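Local coordinates for regulatory protein RecX (Lactobacillus reuteri, PDB 3D5L) that probably modulates the activity of the recombinase RecA, as a member of the RecX family of DNA-repair regulators, at residues S116-M121 against D147-Q152. Numbering follows the deposited sequence.
Sequences SYVRTM and DDALTQ
V118 projects from helix 110-124 against A149 and the residues that follow it; its two methyl groups both face A149 and then diverge, CG2 toward L150 and CG1 toward Q152. CG2 packs on the methyl of A149, 3.6 Å from A149 CB, and lies 4.0 Å from L150 CD1. CG1, set anti to the backbone N (chi1 171°), rests 3.5 Å from the backbone oxygen A149 O and also meets the end of Q152. The CB of L150 points away from helix 110-124, and only the tip of the leucine returns to V118.

Beyond this apolar patch, Q152 reaches toward helix 110-124 with its chain extended past CG, the amide crossing V118 and ending beside R119. The R119 chain, bent at chi2 and chi3, carries its guanidinium alongside the amide, the two planes almost parallel (8° apart) but meeting obliquely. Its NH2 is 3.7 Å from Q152 CB, so aliphatic carbon of the glutamine also contributes. An alanine in place of Q152 would remove the amide beside V118 and R119, and would probably leave a gap over V118 CG1 and the guanidinium freer to turn.

Further out, I132 of helix 129-138 touches both V118 and L150, closing the apolar patch from the middle helix, while A149 also packs on A114. D148 OD2 is hydrogen-bonded to H111 NE2, a second tie between the same two helices. The contact thus joins the first and last helices of the second three-helix domain of RecX, a compact bundle related to helix-turn-helix folds and one of three such tandem units.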
loop_
_atom_site.group_PDB
_atom_site.type_symbol
_atom_site.label_atom_id
_atom_site.label_comp_id
_atom_site.label_asym_id
_atom_site.label_seq_id
_atom_site.Cartn_x
_atom_site.Cartn_y
_atom_site.Cartn_z
ATOM N N SER A 116 11.397 -3.498 0.616
ATOM C CA SER A 116 11.082 -4.535 1.596
ATOM C C SER A 116 10.580 -5.783 0.896
ATOM O O SER A 116 10.844 -6.903 1.329
ATOM C CB SER A 116 10.000 -4.053 2.568
ATOM O OG SER A 116 10.471 -2.978 3.365
ATOM N N TYR A 117 9.831 -5.575 -0.182
ATOM C CA TYR A 117 9.297 -6.690 -0.941
ATOM C C TYR A 117 10.431 -7.493 -1.549
ATOM O O TYR A 117 10.455 -8.719 -1.453
ATOM C CB TYR A 117 8.383 -6.190 -2.055
ATOM C CG TYR A 117 7.818 -7.306 -2.900
ATOM C CD1 TYR A 117 6.700 -8.027 -2.477
ATOM C CD2 TYR A 117 8.404 -7.650 -4.116
ATOM C CE1 TYR A 117 6.177 -9.057 -3.243
ATOM C CE2 TYR A 117 7.891 -8.687 -4.894
ATOM C CZ TYR A 117 6.775 -9.384 -4.449
ATOM O OH TYR A 117 6.249 -10.400 -5.216
ATOM N N VAL A 118 11.375 -6.802 -2.177
ATOM C CA VAL A 118 12.500 -7.484 -2.808
ATOM C C VAL A 118 13.298 -8.254 -1.764
ATOM O O VAL A 118 13.596 -9.433 -1.955
ATOM C CB VAL A 118 13.409 -6.490 -3.566
ATOM C CG1 VAL A 118 14.681 -7.181 -4.024
ATOM C CG2 VAL A 118 12.661 -5.948 -4.786
ATOM N N ARG A 119 13.624 -7.595 -0.654
ATOM C CA ARG A 119 14.364 -8.240 0.417
ATOM C C ARG A 119 13.664 -9.527 0.871
ATOM O O ARG A 119 14.295 -10.573 1.010
ATOM C CB ARG A 119 14.513 -7.277 1.599
ATOM C CG ARG A 119 15.173 -7.881 2.829
ATOM C CD ARG A 119 16.383 -8.705 2.444
ATOM N NE ARG A 119 17.245 -7.984 1.514
ATOM C CZ ARG A 119 18.397 -8.451 1.045
ATOM N NH1 ARG A 119 18.835 -9.650 1.421
ATOM N NH2 ARG A 119 19.107 -7.716 0.197
ATOM N N THR A 120 12.357 -9.454 1.100
ATOM C CA THR A 120 11.606 -10.627 1.527
ATOM C C THR A 120 11.649 -11.713 0.448
ATOM O O THR A 120 11.712 -12.893 0.770
ATOM C CB THR A 120 10.127 -10.299 1.809
ATOM O OG1 THR A 120 10.033 -9.308 2.839
ATOM C CG2 THR A 120 9.391 -11.546 2.267
ATOM N N MET A 121 11.599 -11.316 -0.825
ATOM C CA MET A 121 11.645 -12.290 -1.914
ATOM C C MET A 121 13.004 -12.981 -1.906
ATOM O O MET A 121 13.114 -14.192 -2.074
ATOM C CB MET A 121 11.430 -11.610 -3.272
ATOM C CG MET A 121 9.968 -11.263 -3.601
ATOM S SD MET A 121 8.806 -12.651 -3.346
ATOM C CE MET A 121 7.943 -12.079 -1.868
ATOM N N ASP A 147 13.486 -0.170 -10.115
ATOM C CA ASP A 147 14.892 -0.345 -10.418
ATOM C C ASP A 147 15.688 -0.195 -9.122
ATOM O O ASP A 147 16.612 -0.967 -8.876
ATOM C CB ASP A 147 15.359 0.678 -11.462
ATOM C CG ASP A 147 14.709 0.466 -12.829
ATOM O OD1 ASP A 147 14.362 -0.694 -13.150
ATOM O OD2 ASP A 147 14.547 1.461 -13.581
ATOM N N ASP A 148 15.322 0.779 -8.288
ATOM C CA ASP A 148 16.017 0.975 -7.010
ATOM C C ASP A 148 15.935 -0.289 -6.135
ATOM O O ASP A 148 16.925 -0.726 -5.553
ATOM C CB ASP A 148 15.430 2.167 -6.226
ATOM C CG ASP A 148 15.687 3.509 -6.904
ATOM O OD1 ASP A 148 16.518 3.560 -7.840
ATOM O OD2 ASP A 148 15.068 4.523 -6.499
ATOM N N ALA A 149 14.750 -0.880 -6.050
ATOM C CA ALA A 149 14.559 -2.084 -5.246
ATOM C C ALA A 149 15.312 -3.280 -5.824
ATOM O O ALA A 149 15.840 -4.100 -5.080
ATOM C CB ALA A 149 13.068 -2.403 -5.137
ATOM N N LEU A 150 15.358 -3.363 -7.156
ATOM C CA LEU A 150 16.031 -4.461 -7.853
ATOM C C LEU A 150 17.544 -4.377 -7.765
ATOM O O LEU A 150 18.247 -5.255 -8.262
ATOM C CB LEU A 150 15.610 -4.491 -9.332
ATOM C CG LEU A 150 14.661 -5.616 -9.776
ATOM C CD1 LEU A 150 13.821 -6.089 -8.619
ATOM C CD2 LEU A 150 13.786 -5.121 -10.924
ATOM N N THR A 151 18.042 -3.323 -7.134
ATOM C CA THR A 151 19.473 -3.166 -6.994
ATOM C C THR A 151 20.042 -4.191 -5.997
ATOM O O THR A 151 21.209 -4.568 -6.076
ATOM C CB THR A 151 19.811 -1.720 -6.568
ATOM O OG1 THR A 151 21.090 -1.377 -7.093
ATOM C CG2 THR A 151 19.818 -1.564 -5.043
ATOM N N GLN A 152 19.211 -4.660 -5.072
ATOM C CA GLN A 152 19.656 -5.654 -4.095
ATOM C C GLN A 152 19.895 -6.961 -4.848
ATOM O O GLN A 152 20.615 -7.835 -4.376
ATOM C CB GLN A 152 18.576 -5.925 -3.037
ATOM C CG GLN A 152 17.898 -4.713 -2.444
ATOM C CD GLN A 152 16.748 -5.097 -1.537
ATOM O OE1 GLN A 152 15.866 -4.293 -1.250
ATOM N NE2 GLN A 152 16.755 -6.338 -1.076
#